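Local coordinates for protein benzoylformate decarboxylase (Mycobacterium smegmatis, PDB 4Q9D) that belongs to the thiamine pyrophosphate enzymes, is built of three domains that each hold a parallel sheet, and binds a magnesium ion in its C-terminal domain, at residues A57-Q62 with A91-L95; V86-A91 with A399-G403; V375-T379 with I405-V409. The contacts are given in a common frame with arbitrary orientation. Numbering follows the deposited sequence.

Interaction 1 (A57-Q62 with A91-L95); sequences ADGFAQ and ANTPL
Start with helix 50-64, of which A57-Q62 is a regular turn and a half, and bring A91-L95 alongside so that the nearest CA atoms are those of D58 and T93, 6.4 Å apart. A91-L95 leaves helix 82-90 through a Schellman motif, with N92 at positive phi (53°). T93 is then extended, and P94 centres an inverse gamma turn with a weak L95 N to T93 O bond of 2.9 Å. Turned into strand 95-101, L95 (chi1 m, chi2 t) lays its CD2 3.8 Å from A61 CB and 4.0 Å from A57 CB. This is a helix seated against its own parallel sheet, in the N-terminal domain: helix 50-64 runs in the crossover from strand 43-46 to strand 68-72, and A61 and L95 both reach A68. T93, chi1 m, sets CG2 3.6 Å from A61 CB, while its OG1 donates to D58 OD1 at 2.7 Å. D58 is t, and the same OD1 accepts Q62 NE2 at 3.0 Å; Q62 OE1 goes on to R239 and R213.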
loop_
_atom_site.group_PDB
_atom_site.type_symbol
_atom_site.label_atom_id
_atom_site.label_comp_id
_atom_site.label_asym_id
_atom_site.label_seq_id
_atom_site.Cartn_x
_atom_site.Cartn_y
_atom_site.Cartn_z
ATOM N N ALA B 57 14.724 -7.471 -20.734
ATOM C CA ALA B 57 15.148 -6.083 -20.586
ATOM C C ALA B 57 16.203 -6.013 -19.518
ATOM O O ALA B 57 17.165 -5.254 -19.644
ATOM C CB ALA B 57 13.952 -5.167 -20.212
ATOM N N ASP B 58 16.014 -6.803 -18.459
ATOM C CA ASP B 58 16.965 -6.864 -17.341
ATOM C C ASP B 58 18.347 -7.276 -17.896
ATOM O O ASP B 58 19.351 -6.587 -17.693
ATOM C CB ASP B 58 16.451 -7.888 -16.312
ATOM C CG ASP B 58 17.244 -7.911 -15.016
ATOM O OD1 ASP B 58 18.244 -7.164 -14.850
ATOM O OD2 ASP B 58 16.823 -8.687 -14.108
ATOM N N GLY B 59 18.397 -8.375 -18.640
ATOM C CA GLY B 59 19.664 -8.812 -19.224
ATOM C C GLY B 59 20.276 -7.786 -20.177
ATOM O O GLY B 59 21.490 -7.565 -20.169
ATOM N N PHE B 60 19.425 -7.141 -20.979
ATOM C CA PHE B 60 19.857 -6.090 -21.892
ATOM C C PHE B 60 20.501 -4.943 -21.148
ATOM O O PHE B 60 21.617 -4.498 -21.499
ATOM C CB PHE B 60 18.658 -5.572 -22.720
ATOM C CG PHE B 60 19.035 -4.582 -23.839
ATOM C CD1 PHE B 60 19.476 -5.044 -25.084
ATOM C CD2 PHE B 60 18.900 -3.201 -23.658
ATOM C CE1 PHE B 60 19.783 -4.146 -26.122
ATOM C CE2 PHE B 60 19.193 -2.286 -24.696
ATOM C CZ PHE B 60 19.637 -2.761 -25.921
ATOM N N ALA B 61 19.802 -4.444 -20.130
ATOM C CA ALA B 61 20.309 -3.347 -19.312
ATOM C C ALA B 61 21.619 -3.713 -18.605
ATOM O O ALA B 61 22.551 -2.898 -18.479
ATOM C CB ALA B 61 19.235 -2.931 -18.275
ATOM N N GLN B 62 21.704 -4.944 -18.113
ATOM C CA GLN B 62 22.919 -5.324 -17.401
ATOM C C GLN B 62 24.119 -5.416 -18.345
ATOM O O GLN B 62 25.200 -4.995 -17.993
ATOM C CB GLN B 62 22.731 -6.631 -16.672
ATOM C CG GLN B 62 21.859 -6.493 -15.432
ATOM C CD GLN B 62 22.014 -7.651 -14.490
ATOM O OE1 GLN B 62 23.125 -7.929 -14.001
ATOM N NE2 GLN B 62 20.893 -8.332 -14.190
ATOM N N ALA B 91 18.484 -7.240 -8.375
ATOM C CA ALA B 91 19.728 -6.969 -9.126
ATOM C C ALA B 91 20.107 -5.489 -9.236
ATOM O O ALA B 91 21.133 -5.144 -9.862
ATOM C CB ALA B 91 19.650 -7.582 -10.555
ATOM N N ASN B 92 19.287 -4.605 -8.675
ATOM C CA ASN B 92 19.497 -3.160 -8.887
ATOM C C ASN B 92 19.592 -2.758 -10.374
ATOM O O ASN B 92 20.457 -1.986 -10.793
ATOM C CB ASN B 92 20.721 -2.671 -8.106
ATOM C CG ASN B 92 20.611 -2.960 -6.606
ATOM O OD1 ASN B 92 21.418 -3.688 -6.043
ATOM N ND2 ASN B 92 19.604 -2.410 -5.976
ATOM N N THR B 93 18.704 -3.299 -11.188
ATOM C CA THR B 93 18.737 -2.996 -12.607
ATOM C C THR B 93 17.848 -1.781 -12.918
ATOM O O THR B 93 16.681 -1.763 -12.527
ATOM C CB THR B 93 18.234 -4.190 -13.413
ATOM O OG1 THR B 93 18.993 -5.353 -13.045
ATOM C CG2 THR B 93 18.380 -3.926 -14.936
ATOM N N PRO B 94 18.401 -0.757 -13.607
ATOM C CA PRO B 94 17.595 0.433 -13.936
ATOM C C PRO B 94 16.612 0.183 -15.076
ATOM O O PRO B 94 16.922 0.472 -16.217
ATOM C CB PRO B 94 18.650 1.491 -14.347
ATOM C CG PRO B 94 19.781 0.679 -14.933
ATOM C CD PRO B 94 19.790 -0.645 -14.092
ATOM N N LEU B 95 15.437 -0.355 -14.769
ATOM C CA LEU B 95 14.434 -0.568 -15.795
ATOM C C LEU B 95 13.312 0.438 -15.637
ATOM O O LEU B 95 12.836 0.658 -14.525
ATOM C CB LEU B 95 13.844 -1.977 -15.715
ATOM C CG LEU B 95 14.844 -3.127 -15.928
ATOM C CD1 LEU B 95 14.137 -4.455 -15.857
ATOM C CD2 LEU B 95 15.535 -2.977 -17.293
#

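Interaction 2 (V86-A91 with A399-G403)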
loop_
_atom_site.group_PDB
_atom_site.type_symbol
_atom_site.label_atom_id
_atom_site.label_comp_id
_atom_site.label_asym_id
_atom_site.label_seq_id
_atom_site.Cartn_x
_atom_site.Cartn_y
_atom_site.Cartn_z
ATOM N N VAL B 86 10.706 -8.689 -9.404
ATOM C CA VAL B 86 11.443 -8.959 -8.163
ATOM C C VAL B 86 12.928 -9.182 -8.472
ATOM O O VAL B 86 13.798 -8.583 -7.855
ATOM C CB VAL B 86 10.886 -10.221 -7.456
ATOM C CG1 VAL B 86 11.692 -10.557 -6.136
ATOM C CG2 VAL B 86 9.421 -10.029 -7.145
ATOM N N ALA B 87 13.207 -10.015 -9.475
ATOM C CA ALA B 87 14.592 -10.268 -9.894
ATOM C C ALA B 87 15.339 -8.987 -10.303
ATOM O O ALA B 87 16.480 -8.779 -9.909
ATOM C CB ALA B 87 14.631 -11.308 -11.035
ATOM N N ALA B 88 14.698 -8.139 -11.108
ATOM C CA ALA B 88 15.307 -6.884 -11.543
ATOM C C ALA B 88 15.544 -5.965 -10.342
ATOM O O ALA B 88 16.556 -5.271 -10.247
ATOM C CB ALA B 88 14.394 -6.180 -12.599
ATOM N N TYR B 89 14.573 -5.935 -9.441
ATOM C CA TYR B 89 14.689 -5.099 -8.272
ATOM C C TYR B 89 15.868 -5.592 -7.385
ATOM O O TYR B 89 16.700 -4.790 -6.932
ATOM C CB TYR B 89 13.379 -5.126 -7.480
ATOM C CG TYR B 89 13.438 -4.212 -6.266
ATOM C CD1 TYR B 89 12.950 -2.921 -6.335
ATOM C CD2 TYR B 89 13.977 -4.650 -5.049
ATOM C CE1 TYR B 89 12.976 -2.073 -5.234
ATOM C CE2 TYR B 89 14.025 -3.806 -3.940
ATOM C CZ TYR B 89 13.530 -2.522 -4.036
ATOM O OH TYR B 89 13.566 -1.673 -2.948
ATOM N N ARG B 90 15.953 -6.906 -7.155
ATOM C CA ARG B 90 17.080 -7.463 -6.362
ATOM C C ARG B 90 18.449 -7.257 -7.042
ATOM O O ARG B 90 19.458 -7.103 -6.365
ATOM C CB ARG B 90 16.870 -8.953 -6.085
ATOM C CG ARG B 90 15.658 -9.294 -5.193
ATOM C CD ARG B 90 15.783 -8.725 -3.814
ATOM N NE ARG B 90 14.965 -9.463 -2.835
ATOM C CZ ARG B 90 14.864 -9.121 -1.547
ATOM N NH1 ARG B 90 15.497 -8.047 -1.073
ATOM N NH2 ARG B 90 14.104 -9.833 -0.730
ATOM N N ALA B 91 18.484 -7.240 -8.375
ATOM C CA ALA B 91 19.728 -6.969 -9.126
ATOM C C ALA B 91 20.107 -5.489 -9.236
ATOM O O ALA B 91 21.133 -5.144 -9.862
ATOM C CB ALA B 91 19.650 -7.582 -10.555
ATOM N N ALA B 399 23.290 -14.545 -13.252
ATOM C CA ALA B 399 22.221 -15.410 -12.769
ATOM C C ALA B 399 21.116 -14.549 -12.147
ATOM O O ALA B 399 21.324 -13.356 -11.859
ATOM C CB ALA B 399 22.747 -16.408 -11.741
ATOM N N THR B 400 19.958 -15.172 -11.942
ATOM C CA THR B 400 18.787 -14.506 -11.373
ATOM C C THR B 400 19.133 -13.632 -10.176
ATOM O O THR B 400 19.825 -14.083 -9.247
ATOM C CB THR B 400 17.717 -15.515 -10.952
ATOM O OG1 THR B 400 16.718 -14.816 -10.198
ATOM C CG2 THR B 400 18.333 -16.653 -10.079
ATOM N N GLY B 401 18.663 -12.381 -10.210
ATOM C CA GLY B 401 18.853 -11.437 -9.105
ATOM C C GLY B 401 18.184 -11.910 -7.825
ATOM O O GLY B 401 18.679 -11.673 -6.718
ATOM N N SER B 402 17.050 -12.593 -7.968
ATOM C CA SER B 402 16.246 -12.923 -6.800
ATOM C C SER B 402 16.379 -14.381 -6.334
ATOM O O SER B 402 15.981 -14.706 -5.214
ATOM C CB SER B 402 14.776 -12.683 -7.103
ATOM O OG SER B 402 14.372 -13.539 -8.165
ATOM N N GLY B 403 16.894 -15.262 -7.188
ATOM C CA GLY B 403 16.792 -16.694 -6.927
ATOM C C GLY B 403 15.577 -17.307 -7.621
ATOM O O GLY B 403 15.475 -18.524 -7.747
HETATM O O HOH W 1 17.949 -9.989 -12.024
#
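V86 opens the contact with its CG1 3.9 Å from S402 CB, and packs on M121 of the second subunit. A87 comes closest in backbone terms, its CA 4.4 Å from that of S402; its CB lies 3.6 Å from S402 OG. A water links A87 O (2.8 Å) to G401 N (3.1 Å) through two weak bonds. A CB on G401 would run into A87 O, so glycine lets the loop sit this close to the helix, its shape kept by an ST turn (S402 N to T400 OG1, 3.2 Å) and by hydrogen bonds of T400 OG1 and S402 OG to the backbone of G404. R90 places CB 3.3 Å from G401 O, then leads away to a salt bridge with D110 of the second subunit. A91 finishes with CB 4.2 Å from G401 CA. The end of helix 82-90, in the N-terminal domain, is wedged between helix 50-64, which meets A88 and A91, and the C-terminal-domain loop joining strand 397-399 to helix 408-421.

Interaction 3 (V375-T379 with I405-V409); sequences VMEST and IGWGV
This is a buried polar contact in the C-terminal domain, where a carboxylate at the end of strand 373-377, next to the sheet's outermost strand within this chain, meets the backbone NH groups of G406-G408, leading into helix 408-421. The strand is extended at V375 and M376 and bends at E377 (psi 67°). The nearest CA atoms belong to E377 and G408, 5.8 Å apart. E377 has the largest share of the buried surface, 104 Å²: chi1 and chi2 are both t, OE1 accepts from G406 N at 2.9 Å and OE2 from G408 N at 2.5 Å, with a weak third bond from W407 N to OE2 at 3.1 Å. The NH groups converge because G406 has positive phi (80°, psi 11°) and W407 follows at -92°/-44°, the alternation of an anion-binding nest; G406's own angles call for glycine. At G408 a CB would press tightly on E377 OE2 and V375 CG1; without one, V375 CG1 lies 3.4 Å from G408 O. I405, whose CB is 4.1 Å from E377 OE1, packs on S436 and Y439; its side chain is about 9 Å from the magnesium ion bound by D434, N461 and E463. Helix 408-421 belongs to the beta-alpha-beta crossover from strand 397-399, past strand 373-377, to strand 428-433, an arrangement consistent with the thiamine pyrophosphate-binding fold.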
loop_
_atom_site.group_PDB
_atom_site.type_symbol
_atom_site.label_atom_id
_atom_site.label_comp_id
_atom_site.label_asym_id
_atom_site.label_seq_id
_atom_site.Cartn_x
_atom_site.Cartn_y
_atom_site.Cartn_z
ATOM N N VAL B 375 25.479 -17.772 -18.609
ATOM C CA VAL B 375 24.246 -17.535 -17.840
ATOM C C VAL B 375 23.901 -18.827 -17.104
ATOM O O VAL B 375 23.876 -19.891 -17.715
ATOM C CB VAL B 375 23.056 -17.120 -18.745
ATOM C CG1 VAL B 375 21.778 -17.005 -17.921
ATOM C CG2 VAL B 375 23.356 -15.801 -19.428
ATOM N N MET B 376 23.636 -18.743 -15.799
ATOM C CA MET B 376 23.475 -19.955 -14.993
ATOM C C MET B 376 22.081 -20.032 -14.396
ATOM O O MET B 376 21.630 -19.088 -13.753
ATOM C CB MET B 376 24.480 -19.956 -13.823
ATOM C CG MET B 376 24.246 -21.115 -12.815
ATOM S SD MET B 376 24.609 -22.734 -13.594
ATOM C CE MET B 376 24.963 -23.724 -12.128
ATOM N N GLU B 377 21.424 -21.170 -14.587
ATOM C CA GLU B 377 20.122 -21.434 -13.989
ATOM C C GLU B 377 19.958 -22.939 -13.811
ATOM O O GLU B 377 19.161 -23.571 -14.504
ATOM C CB GLU B 377 19.002 -20.879 -14.868
ATOM C CG GLU B 377 17.654 -20.786 -14.171
ATOM C CD GLU B 377 16.782 -19.680 -14.732
ATOM O OE1 GLU B 377 15.813 -19.994 -15.454
ATOM O OE2 GLU B 377 17.066 -18.497 -14.451
ATOM N N SER B 378 20.755 -23.517 -12.924
ATOM C CA SER B 378 20.738 -24.956 -12.692
ATOM C C SER B 378 21.294 -25.193 -11.304
ATOM O O SER B 378 22.490 -25.426 -11.131
ATOM C CB SER B 378 21.585 -25.681 -13.737
ATOM O OG SER B 378 21.591 -27.079 -13.507
ATOM N N THR B 379 20.416 -25.113 -10.313
ATOM C CA THR B 379 20.851 -25.069 -8.916
ATOM C C THR B 379 21.503 -26.374 -8.461
ATOM O O THR B 379 22.441 -26.355 -7.659
ATOM C CB THR B 379 19.686 -24.743 -7.985
ATOM O OG1 THR B 379 18.589 -25.589 -8.325
ATOM C CG2 THR B 379 19.261 -23.277 -8.155
ATOM N N ILE B 405 13.521 -18.755 -10.634
ATOM C CA ILE B 405 13.913 -19.310 -11.931
ATOM C C ILE B 405 12.967 -18.874 -13.065
ATOM O O ILE B 405 11.963 -18.188 -12.827
ATOM C CB ILE B 405 14.100 -20.855 -11.876
ATOM C CG1 ILE B 405 12.807 -21.533 -11.437
ATOM C CG2 ILE B 405 15.194 -21.194 -10.880
ATOM C CD1 ILE B 405 12.931 -23.054 -11.245
ATOM N N GLY B 406 13.312 -19.253 -14.295
ATOM C CA GLY B 406 12.708 -18.632 -15.458
ATOM C C GLY B 406 13.337 -17.287 -15.785
ATOM O O GLY B 406 12.806 -16.527 -16.605
ATOM N N TRP B 407 14.461 -16.964 -15.151
ATOM C CA TRP B 407 15.142 -15.697 -15.462
ATOM C C TRP B 407 16.210 -15.880 -16.554
ATOM O O TRP B 407 16.342 -15.064 -17.472
ATOM C CB TRP B 407 15.785 -15.085 -14.193
ATOM C CG TRP B 407 16.420 -13.746 -14.442
ATOM C CD1 TRP B 407 15.785 -12.528 -14.435
ATOM C CD2 TRP B 407 17.805 -13.475 -14.762
ATOM N NE1 TRP B 407 16.684 -11.524 -14.714
ATOM C CE2 TRP B 407 17.929 -12.070 -14.923
ATOM C CE3 TRP B 407 18.953 -14.280 -14.912
ATOM C CZ2 TRP B 407 19.161 -11.442 -15.227
ATOM C CZ3 TRP B 407 20.175 -13.668 -15.224
ATOM C CH2 TRP B 407 20.270 -12.259 -15.379
ATOM N N GLY B 408 16.996 -16.948 -16.445
ATOM C CA GLY B 408 18.211 -17.046 -17.253
ATOM C C GLY B 408 17.980 -17.153 -18.748
ATOM O O GLY B 408 18.763 -16.639 -19.557
ATOM N N VAL B 409 16.896 -17.815 -19.132
ATOM C CA VAL B 409 16.618 -17.985 -20.553
ATOM C C VAL B 409 16.315 -16.627 -21.227
ATOM O O VAL B 409 16.956 -16.247 -22.190
ATOM C CB VAL B 409 15.468 -19.030 -20.809
ATOM C CG1 VAL B 409 15.032 -19.020 -22.279
ATOM C CG2 VAL B 409 15.921 -20.448 -20.426
#

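All three contacts are buried, but they join different things. Interactions 1 and 3 each stay within one domain, N-terminal and C-terminal; interaction 2 brings those two domains together and, alone of the three, also meets the second subunit. The chemistry follows: interaction 1 mixes apolar packing with one side-chain bond, interaction 2 relies on van der Waals fit and a weakly held water, and interaction 3 turns a carboxylate on backbone NH groups. Interactions 1 and 2 share A91, where helix 82-90 gives way to a loop, and T93 N lies 3.1 Å from A88 O. W407 ties the set together, its NE1 2.9 Å from D58 OD2 and its ring against A87 and T400.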